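Local atomic coordinates of proteasome accessory factor B/C (PafBC) (Paenarthrobacter aurescens, PDB entry 6SJ9), a protein that probably regulates transcription in the bacterial DNA damage response, combining winged helix-turn-helix DNA-binding modules with WYL domains. Residues K543-R553 with F574-D584. Numbering follows the deposited sequence.
Sequences KAGVRNFRLDR and FPARLFTPGED
Strand 545-550, at one edge of the five-stranded sheet of the Sm-fold WYL domain, is lined by the linker 574-584, which leads to strand 586-592; V546, R547 and N548 of the strand, and R553 just beyond it, meet this loop. At the centre, the amide of N548 gives an in-plane hydrogen bond from ND2 to T580 OG1 (2.8 Å), while its OD1 is taken by Y528. No direct backbone bond joins the two segments; waters bridge them: one links N548 N to P581 O and also meets T580 OG1, and another joins N548 O to E583 N. P581 CG sits over the middle of the R547 guanidinium, 3.6 Å from CZ, with K543 CB against the opposite face; the bend at chi2 (-77°) folds this arginine back so that NH1 reaches V546 O at 3.0 Å. V546 CG2 forms a CH-pi contact over the F574 ring, 3.6 Å from its centroid, though the ring is poorly ordered. Farther along, R553 grips D584 end-on and nearly coplanar, NH1 to OD2 (2.7 Å) and NH2 to OD1 (2.9 Å), both on syn lone pairs; NH2 also bonds F510 O. A leucine in place of R553 would probably leave the D584 carboxylate without its paired charge and F510 O without this donor. Two direct side-chain links, at N548 and R553, with packing on R547 and F574 and bridging waters, thus hold an irregular linker along a sheet edge.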
loop_
_atom_site.group_PDB
_atom_site.type_symbol
_atom_site.label_atom_id
_atom_site.label_comp_id
_atom_site.label_asym_id
_atom_site.label_seq_id
_atom_site.Cartn_x
_atom_site.Cartn_y
_atom_site.Cartn_z
ATOM N N LYS A 543 -15.168 22.985 4.026
ATOM C CA LYS A 543 -14.734 22.332 2.793
ATOM C C LYS A 543 -15.902 21.711 2.045
ATOM O O LYS A 543 -15.721 21.208 0.937
ATOM C CB LYS A 543 -13.688 21.239 3.096
ATOM C CG LYS A 543 -12.488 21.704 3.857
ATOM C CD LYS A 543 -11.773 22.876 3.113
ATOM C CE LYS A 543 -10.284 22.880 3.414
ATOM N NZ LYS A 543 -9.815 24.296 3.530
ATOM N N ALA A 544 -17.083 21.692 2.656
ATOM C CA ALA A 544 -18.237 20.993 2.126
ATOM C C ALA A 544 -17.871 19.557 1.765
ATOM O O ALA A 544 -18.106 19.088 0.652
ATOM C CB ALA A 544 -18.846 21.765 0.924
ATOM N N GLY A 545 -17.230 18.867 2.722
ATOM C CA GLY A 545 -16.912 17.461 2.553
ATOM C C GLY A 545 -16.384 16.860 3.845
ATOM O O GLY A 545 -15.999 17.567 4.794
ATOM N N VAL A 546 -16.263 15.540 3.820
ATOM C CA VAL A 546 -15.803 14.810 4.992
ATOM C C VAL A 546 -14.300 14.997 5.064
ATOM O O VAL A 546 -13.611 14.915 4.046
ATOM C CB VAL A 546 -16.201 13.323 4.903
ATOM C CG1 VAL A 546 -15.602 12.567 6.060
ATOM C CG2 VAL A 546 -17.769 13.154 4.943
ATOM N N ARG A 547 -13.802 15.360 6.240
ATOM C CA ARG A 547 -12.377 15.417 6.485
ATOM C C ARG A 547 -12.072 14.614 7.734
ATOM O O ARG A 547 -12.973 14.305 8.523
ATOM C CB ARG A 547 -11.890 16.863 6.672
ATOM C CG ARG A 547 -12.132 17.769 5.453
ATOM C CD ARG A 547 -11.095 17.452 4.391
ATOM N NE ARG A 547 -11.160 18.294 3.194
ATOM C CZ ARG A 547 -12.083 18.211 2.236
ATOM N NH1 ARG A 547 -13.088 17.330 2.295
ATOM N NH2 ARG A 547 -12.006 19.034 1.199
ATOM N N ASN A 548 -10.781 14.309 7.925
ATOM C CA ASN A 548 -10.300 13.579 9.088
ATOM C C ASN A 548 -9.276 14.443 9.762
ATOM O O ASN A 548 -8.256 14.764 9.158
ATOM C CB ASN A 548 -9.703 12.211 8.686
ATOM C CG ASN A 548 -10.779 11.281 8.264
ATOM O OD1 ASN A 548 -11.307 10.554 9.098
ATOM N ND2 ASN A 548 -11.215 11.369 7.015
ATOM N N PHE A 549 -9.560 14.811 11.007
ATOM C CA PHE A 549 -8.756 15.746 11.772
ATOM C C PHE A 549 -8.006 15.002 12.872
ATOM O O PHE A 549 -8.470 13.972 13.378
ATOM C CB PHE A 549 -9.675 16.813 12.416
ATOM C CG PHE A 549 -10.507 17.655 11.395
ATOM C CD1 PHE A 549 -11.797 17.289 11.054
ATOM C CD2 PHE A 549 -10.005 18.832 10.876
ATOM C CE1 PHE A 549 -12.578 18.090 10.169
ATOM C CE2 PHE A 549 -10.758 19.639 9.977
ATOM C CZ PHE A 549 -12.027 19.260 9.614
ATOM N N ARG A 550 -6.888 15.574 13.285
ATOM C CA ARG A 550 -6.102 15.054 14.395
ATOM C C ARG A 550 -6.598 15.676 15.689
ATOM O O ARG A 550 -6.648 16.907 15.801
ATOM C CB ARG A 550 -4.610 15.369 14.223
ATOM C CG ARG A 550 -3.919 14.625 13.050
ATOM C CD ARG A 550 -2.435 14.987 12.932
ATOM N NE ARG A 550 -1.661 14.738 14.167
ATOM C CZ ARG A 550 -1.001 13.598 14.427
ATOM N NH1 ARG A 550 -1.001 12.604 13.535
ATOM N NH2 ARG A 550 -0.332 13.449 15.585
ATOM N N LEU A 551 -6.945 14.828 16.658
ATOM C CA LEU A 551 -7.384 15.328 17.955
ATOM C C LEU A 551 -6.337 16.252 18.557
ATOM O O LEU A 551 -6.671 17.293 19.162
ATOM C CB LEU A 551 -7.675 14.158 18.896
ATOM C CG LEU A 551 -8.510 14.503 20.130
ATOM C CD1 LEU A 551 -9.851 14.963 19.684
ATOM C CD2 LEU A 551 -8.707 13.258 20.958
ATOM N N ASP A 552 -5.055 15.913 18.384
ATOM C CA ASP A 552 -4.041 16.706 19.048
ATOM C C ASP A 552 -3.802 17.983 18.309
ATOM O O ASP A 552 -2.878 18.703 18.681
ATOM C CB ASP A 552 -2.697 15.938 19.222
ATOM C CG ASP A 552 -1.965 15.613 17.898
ATOM O OD1 ASP A 552 -2.227 16.197 16.816
ATOM O OD2 ASP A 552 -1.061 14.742 17.948
ATOM N N ARG A 553 -4.609 18.285 17.273
ATOM C CA ARG A 553 -4.541 19.606 16.648
ATOM C C ARG A 553 -5.769 20.456 16.921
ATOM O O ARG A 553 -5.856 21.567 16.409
ATOM C CB ARG A 553 -4.259 19.507 15.138
ATOM C CG ARG A 553 -2.792 19.156 15.004
ATOM C CD ARG A 553 -2.117 19.462 13.706
ATOM N NE ARG A 553 -2.725 20.457 12.825
ATOM C CZ ARG A 553 -2.505 20.412 11.518
ATOM N NH1 ARG A 553 -1.716 19.447 11.053
ATOM N NH2 ARG A 553 -3.043 21.281 10.690
ATOM N N PHE A 574 -18.056 9.389 -0.348
ATOM C CA PHE A 574 -16.900 10.126 0.098
ATOM C C PHE A 574 -15.748 9.168 0.354
ATOM O O PHE A 574 -15.922 7.941 0.437
ATOM C CB PHE A 574 -17.186 11.019 1.325
ATOM C CG PHE A 574 -17.679 10.313 2.564
ATOM C CD1 PHE A 574 -16.789 9.989 3.581
ATOM C CD2 PHE A 574 -19.040 10.072 2.759
ATOM C CE1 PHE A 574 -17.234 9.382 4.758
ATOM C CE2 PHE A 574 -19.495 9.468 3.940
ATOM C CZ PHE A 574 -18.584 9.123 4.937
ATOM N N PRO A 575 -14.544 9.692 0.409
ATOM C CA PRO A 575 -13.395 8.822 0.597
ATOM C C PRO A 575 -13.441 8.126 1.959
ATOM O O PRO A 575 -14.001 8.624 2.938
ATOM C CB PRO A 575 -12.210 9.780 0.474
ATOM C CG PRO A 575 -12.765 11.018 -0.238
ATOM C CD PRO A 575 -14.164 11.110 0.242
ATOM N N ALA A 576 -12.822 6.958 2.007
ATOM C CA ALA A 576 -12.615 6.314 3.283
ATOM C C ALA A 576 -11.602 7.130 4.098
ATOM O O ALA A 576 -10.923 8.028 3.581
ATOM C CB ALA A 576 -12.087 4.913 3.042
ATOM N N ARG A 577 -11.475 6.790 5.373
ATOM C CA ARG A 577 -10.866 7.702 6.321
ATOM C C ARG A 577 -9.402 8.028 6.013
ATOM O O ARG A 577 -8.953 9.141 6.315
ATOM C CB ARG A 577 -10.986 7.127 7.726
ATOM C CG ARG A 577 -12.336 7.346 8.318
ATOM C CD ARG A 577 -12.407 6.632 9.694
ATOM N NE ARG A 577 -12.570 5.186 9.541
ATOM C CZ ARG A 577 -12.861 4.357 10.553
ATOM N NH1 ARG A 577 -13.032 4.842 11.787
ATOM N NH2 ARG A 577 -13.007 3.050 10.333
ATOM N N LEU A 578 -8.623 7.080 5.485
ATOM C CA LEU A 578 -7.225 7.366 5.162
ATOM C C LEU A 578 -7.062 8.020 3.804
ATOM O O LEU A 578 -5.922 8.160 3.342
ATOM C CB LEU A 578 -6.380 6.069 5.179
ATOM C CG LEU A 578 -6.210 5.521 6.587
ATOM C CD1 LEU A 578 -5.463 4.193 6.602
ATOM C CD2 LEU A 578 -5.424 6.599 7.385
ATOM N N PHE A 579 -8.154 8.330 3.111
ATOM C CA PHE A 579 -8.081 8.848 1.756
ATOM C C PHE A 579 -8.669 10.261 1.566
ATOM O O PHE A 579 -8.609 10.802 0.444
ATOM C CB PHE A 579 -8.752 7.846 0.812
ATOM C CG PHE A 579 -8.032 6.509 0.726
ATOM C CD1 PHE A 579 -8.331 5.493 1.599
ATOM C CD2 PHE A 579 -6.988 6.323 -0.178
ATOM C CE1 PHE A 579 -7.705 4.262 1.533
ATOM C CE2 PHE A 579 -6.345 5.066 -0.298
ATOM C CZ PHE A 579 -6.695 4.031 0.578
ATOM N N THR A 580 -9.253 10.870 2.594
ATOM C CA THR A 580 -9.790 12.234 2.432
ATOM C C THR A 580 -8.654 13.230 2.224
ATOM O O THR A 580 -7.550 13.011 2.710
ATOM C CB THR A 580 -10.643 12.649 3.637
ATOM O OG1 THR A 580 -9.892 12.511 4.842
ATOM C CG2 THR A 580 -11.880 11.794 3.755
ATOM N N PRO A 581 -8.873 14.312 1.463
ATOM C CA PRO A 581 -7.815 15.336 1.351
ATOM C C PRO A 581 -7.465 15.844 2.734
ATOM O O PRO A 581 -8.341 15.968 3.591
ATOM C CB PRO A 581 -8.433 16.438 0.476
ATOM C CG PRO A 581 -9.830 16.125 0.335
ATOM C CD PRO A 581 -10.097 14.710 0.741
ATOM N N GLY A 582 -6.152 16.020 2.977
ATOM C CA GLY A 582 -5.655 16.520 4.253
ATOM C C GLY A 582 -5.641 18.056 4.348
ATOM O O GLY A 582 -5.486 18.773 3.360
ATOM N N GLU A 583 -5.805 18.549 5.574
ATOM C CA GLU A 583 -5.785 19.984 5.823
ATOM C C GLU A 583 -4.473 20.622 5.356
ATOM O O GLU A 583 -4.459 21.758 4.886
ATOM C CB GLU A 583 -5.978 20.221 7.323
ATOM C CG GLU A 583 -5.815 21.745 7.719
ATOM C CD GLU A 583 -6.978 22.618 7.192
ATOM O OE1 GLU A 583 -8.068 22.080 6.877
ATOM O OE2 GLU A 583 -6.788 23.840 7.048
ATOM N N ASP A 584 -3.371 19.890 5.447
ATOM C CA ASP A 584 -2.046 20.394 5.146
ATOM C C ASP A 584 -1.610 20.103 3.708
ATOM O O ASP A 584 -0.443 20.318 3.385
ATOM C CB ASP A 584 -1.028 19.768 6.122
ATOM C CG ASP A 584 -1.418 19.944 7.616
ATOM O OD1 ASP A 584 -1.976 20.985 8.020
ATOM O OD2 ASP A 584 -1.176 19.014 8.401
HETATM O O HOH W 1 -8.191 25.288 5.309
HETATM O O HOH W 2 -13.609 9.548 5.902
HETATM O O HOH W 3 -8.845 14.634 5.897
HETATM O O HOH W 4 -6.169 16.772 7.942
#